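Local coordinates for protein DOA1 (Saccharomyces cerevisiae, PDB 3ODT) that probably binds ubiquitin through its WD40 beta-propeller domain and, by that means, takes part in regulating the turnover of F-box proteins, at residues R246-W251 against I267-V272. Residues are numbered along the deposited sequence; the frame is centred on the assembly and turned at random.
Sequences RTVRIW and ISIWSV
Ile267 meets Arg246 through its backbone: the carbonyl O lies 3.9 Å from CG of Arg246, in the aliphatic part of a side chain whose NH1 is hydrogen-bonded to the carbonyl O of Leu264. Next along, Ser268 brings its CA to 5.3 Å from the CA of Arg246, while its OG is hydrogen-bonded to OE1 of Glu244. Ile269 makes the broadest contact of 267-272. Its CG1 sits 3.5 Å from Arg246 C, and CD1 continues over the same peptide, 3.9 Å from Arg246 O. With chi1 at -42°, CG1 is anti to the carbonyl carbon and CG2 anti to the backbone N; this second branch reaches CG2 of Val248 at 3.9 Å, the two side chains crossing at about a right angle. Here two neighbouring blades of the WD40 propeller face each other: strand 247-251 is the third of its four-stranded sheet, strand 269-274 an outermost strand of the next, and the axes of 247-251 and 269-272 lie at 37° to each other. Cys242, Val282 and Ser284 also touch Ile269, from both blades. An alanine here, keeping only CB, would probably lose the cover that CG1 and CD1 give the Arg246-Thr247 peptide on this side and the CG2 contact with Val248, opening a gap between the sheets. Beyond the classic beta bulge that Trp270 and Ser271 form opposite Gly283, Val272 again points toward the other blade, its CG1 4.2 Å from CG1 of Val248.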
loop_
_atom_site.group_PDB
_atom_site.type_symbol
_atom_site.label_atom_id
_atom_site.label_comp_id
_atom_site.label_asym_id
_atom_site.label_seq_id
_atom_site.Cartn_x
_atom_site.Cartn_y
_atom_site.Cartn_z
ATOM N N ARG A 246 -15.770 1.214 -5.596
ATOM C CA ARG A 246 -15.539 0.202 -6.631
ATOM C C ARG A 246 -14.626 0.683 -7.743
ATOM O O ARG A 246 -14.534 0.026 -8.790
ATOM C CB ARG A 246 -16.854 -0.340 -7.220
ATOM C CG ARG A 246 -17.917 -0.639 -6.171
ATOM C CD ARG A 246 -19.071 -1.423 -6.747
ATOM N NE ARG A 246 -19.936 -0.677 -7.661
ATOM C CZ ARG A 246 -20.028 -0.889 -8.973
ATOM N NH1 ARG A 246 -19.248 -1.781 -9.586
ATOM N NH2 ARG A 246 -20.885 -0.179 -9.696
ATOM N N THR A 247 -13.939 1.789 -7.521
ATOM C CA THR A 247 -13.135 2.368 -8.579
ATOM C C THR A 247 -11.629 2.369 -8.274
ATOM O O THR A 247 -11.176 2.458 -7.121
ATOM C CB THR A 247 -13.552 3.809 -8.972
ATOM O OG1 THR A 247 -13.187 4.747 -7.955
ATOM C CG2 THR A 247 -15.053 3.886 -9.324
ATOM N N VAL A 248 -10.880 2.302 -9.372
ATOM C CA VAL A 248 -9.468 2.669 -9.453
ATOM C C VAL A 248 -9.440 3.937 -10.284
ATOM O O VAL A 248 -10.069 3.993 -11.346
ATOM C CB VAL A 248 -8.625 1.572 -10.143
ATOM C CG1 VAL A 248 -7.186 2.040 -10.293
ATOM C CG2 VAL A 248 -8.688 0.283 -9.322
ATOM N N ARG A 249 -8.732 4.954 -9.822
ATOM C CA ARG A 249 -8.727 6.224 -10.521
ATOM C C ARG A 249 -7.312 6.666 -10.788
ATOM O O ARG A 249 -6.418 6.434 -9.970
ATOM C CB ARG A 249 -9.504 7.284 -9.759
ATOM C CG ARG A 249 -10.948 6.898 -9.601
ATOM C CD ARG A 249 -11.751 7.958 -8.890
ATOM N NE ARG A 249 -13.121 7.504 -8.623
ATOM C CZ ARG A 249 -14.222 8.193 -8.861
ATOM N NH1 ARG A 249 -14.183 9.368 -9.467
ATOM N NH2 ARG A 249 -15.386 7.654 -8.515
ATOM N N ILE A 250 -7.115 7.337 -11.914
ATOM C CA ILE A 250 -5.802 7.838 -12.274
ATOM C C ILE A 250 -5.917 9.342 -12.410
ATOM O O ILE A 250 -6.824 9.814 -13.093
ATOM C CB ILE A 250 -5.295 7.209 -13.596
ATOM C CG1 ILE A 250 -5.115 5.693 -13.421
ATOM C CG2 ILE A 250 -3.953 7.802 -14.010
ATOM C CD1 ILE A 250 -6.154 4.882 -14.096
ATOM N N TRP A 251 -5.021 10.085 -11.758
ATOM C CA TRP A 251 -5.090 11.554 -11.709
ATOM C C TRP A 251 -3.766 12.210 -12.143
ATOM O O TRP A 251 -2.665 11.690 -11.915
ATOM C CB TRP A 251 -5.339 12.037 -10.280
ATOM C CG TRP A 251 -6.375 11.322 -9.484
ATOM C CD1 TRP A 251 -6.237 10.113 -8.888
ATOM C CD2 TRP A 251 -7.687 11.793 -9.142
ATOM N NE1 TRP A 251 -7.384 9.793 -8.187
ATOM C CE2 TRP A 251 -8.293 10.805 -8.339
ATOM C CE3 TRP A 251 -8.414 12.947 -9.452
ATOM C CZ2 TRP A 251 -9.590 10.938 -7.827
ATOM C CZ3 TRP A 251 -9.715 13.074 -8.951
ATOM C CH2 TRP A 251 -10.280 12.078 -8.138
ATOM N N ILE A 267 -17.284 -4.924 -4.321
ATOM C CA ILE A 267 -17.839 -3.908 -3.439
ATOM C C ILE A 267 -16.756 -2.963 -2.887
ATOM O O ILE A 267 -17.073 -1.814 -2.568
ATOM C CB ILE A 267 -18.681 -4.480 -2.272
ATOM C CG1 ILE A 267 -17.842 -5.376 -1.360
ATOM C CG2 ILE A 267 -19.959 -5.173 -2.820
ATOM C CD1 ILE A 267 -18.621 -5.907 -0.177
ATOM N N SER A 268 -15.519 -3.446 -2.779
ATOM C CA SER A 268 -14.395 -2.649 -2.260
ATOM C C SER A 268 -13.131 -2.920 -3.032
ATOM O O SER A 268 -12.792 -4.097 -3.285
ATOM C CB SER A 268 -14.105 -3.034 -0.803
ATOM O OG SER A 268 -15.255 -2.927 0.019
ATOM N N ILE A 269 -12.393 -1.870 -3.381
ATOM C CA ILE A 269 -11.073 -2.040 -3.989
ATOM C C ILE A 269 -10.029 -1.650 -2.927
ATOM O O ILE A 269 -9.976 -0.497 -2.533
ATOM C CB ILE A 269 -10.878 -1.159 -5.237
ATOM C CG1 ILE A 269 -12.132 -1.153 -6.111
ATOM C CG2 ILE A 269 -9.620 -1.653 -6.012
ATOM C CD1 ILE A 269 -12.622 -2.524 -6.527
ATOM N N TRP A 270 -9.291 -2.641 -2.411
ATOM C CA TRP A 270 -8.461 -2.440 -1.236
ATOM C C TRP A 270 -7.077 -1.862 -1.483
ATOM O O TRP A 270 -6.525 -1.182 -0.620
ATOM C CB TRP A 270 -8.308 -3.748 -0.459
ATOM C CG TRP A 270 -9.579 -4.255 0.066
ATOM C CD1 TRP A 270 -10.227 -5.395 -0.297
ATOM C CD2 TRP A 270 -10.382 -3.626 1.066
ATOM N NE1 TRP A 270 -11.399 -5.516 0.417
ATOM C CE2 TRP A 270 -11.516 -4.439 1.257
ATOM C CE3 TRP A 270 -10.261 -2.447 1.797
ATOM C CZ2 TRP A 270 -12.517 -4.120 2.162
ATOM C CZ3 TRP A 270 -11.255 -2.131 2.718
ATOM C CH2 TRP A 270 -12.383 -2.951 2.866
ATOM N N SER A 271 -6.489 -2.225 -2.617
ATOM C CA SER A 271 -5.077 -1.940 -2.808
ATOM C C SER A 271 -4.707 -1.825 -4.280
ATOM O O SER A 271 -5.264 -2.513 -5.150
ATOM C CB SER A 271 -4.265 -3.081 -2.177
ATOM O OG SER A 271 -2.862 -2.836 -2.289
ATOM N N VAL A 272 -3.798 -0.901 -4.542
ATOM C CA VAL A 272 -3.114 -0.789 -5.827
ATOM C C VAL A 272 -1.618 -0.676 -5.618
ATOM O O VAL A 272 -1.139 -0.218 -4.556
ATOM C CB VAL A 272 -3.575 0.449 -6.628
ATOM C CG1 VAL A 272 -5.005 0.251 -7.133
ATOM C CG2 VAL A 272 -3.518 1.716 -5.752
#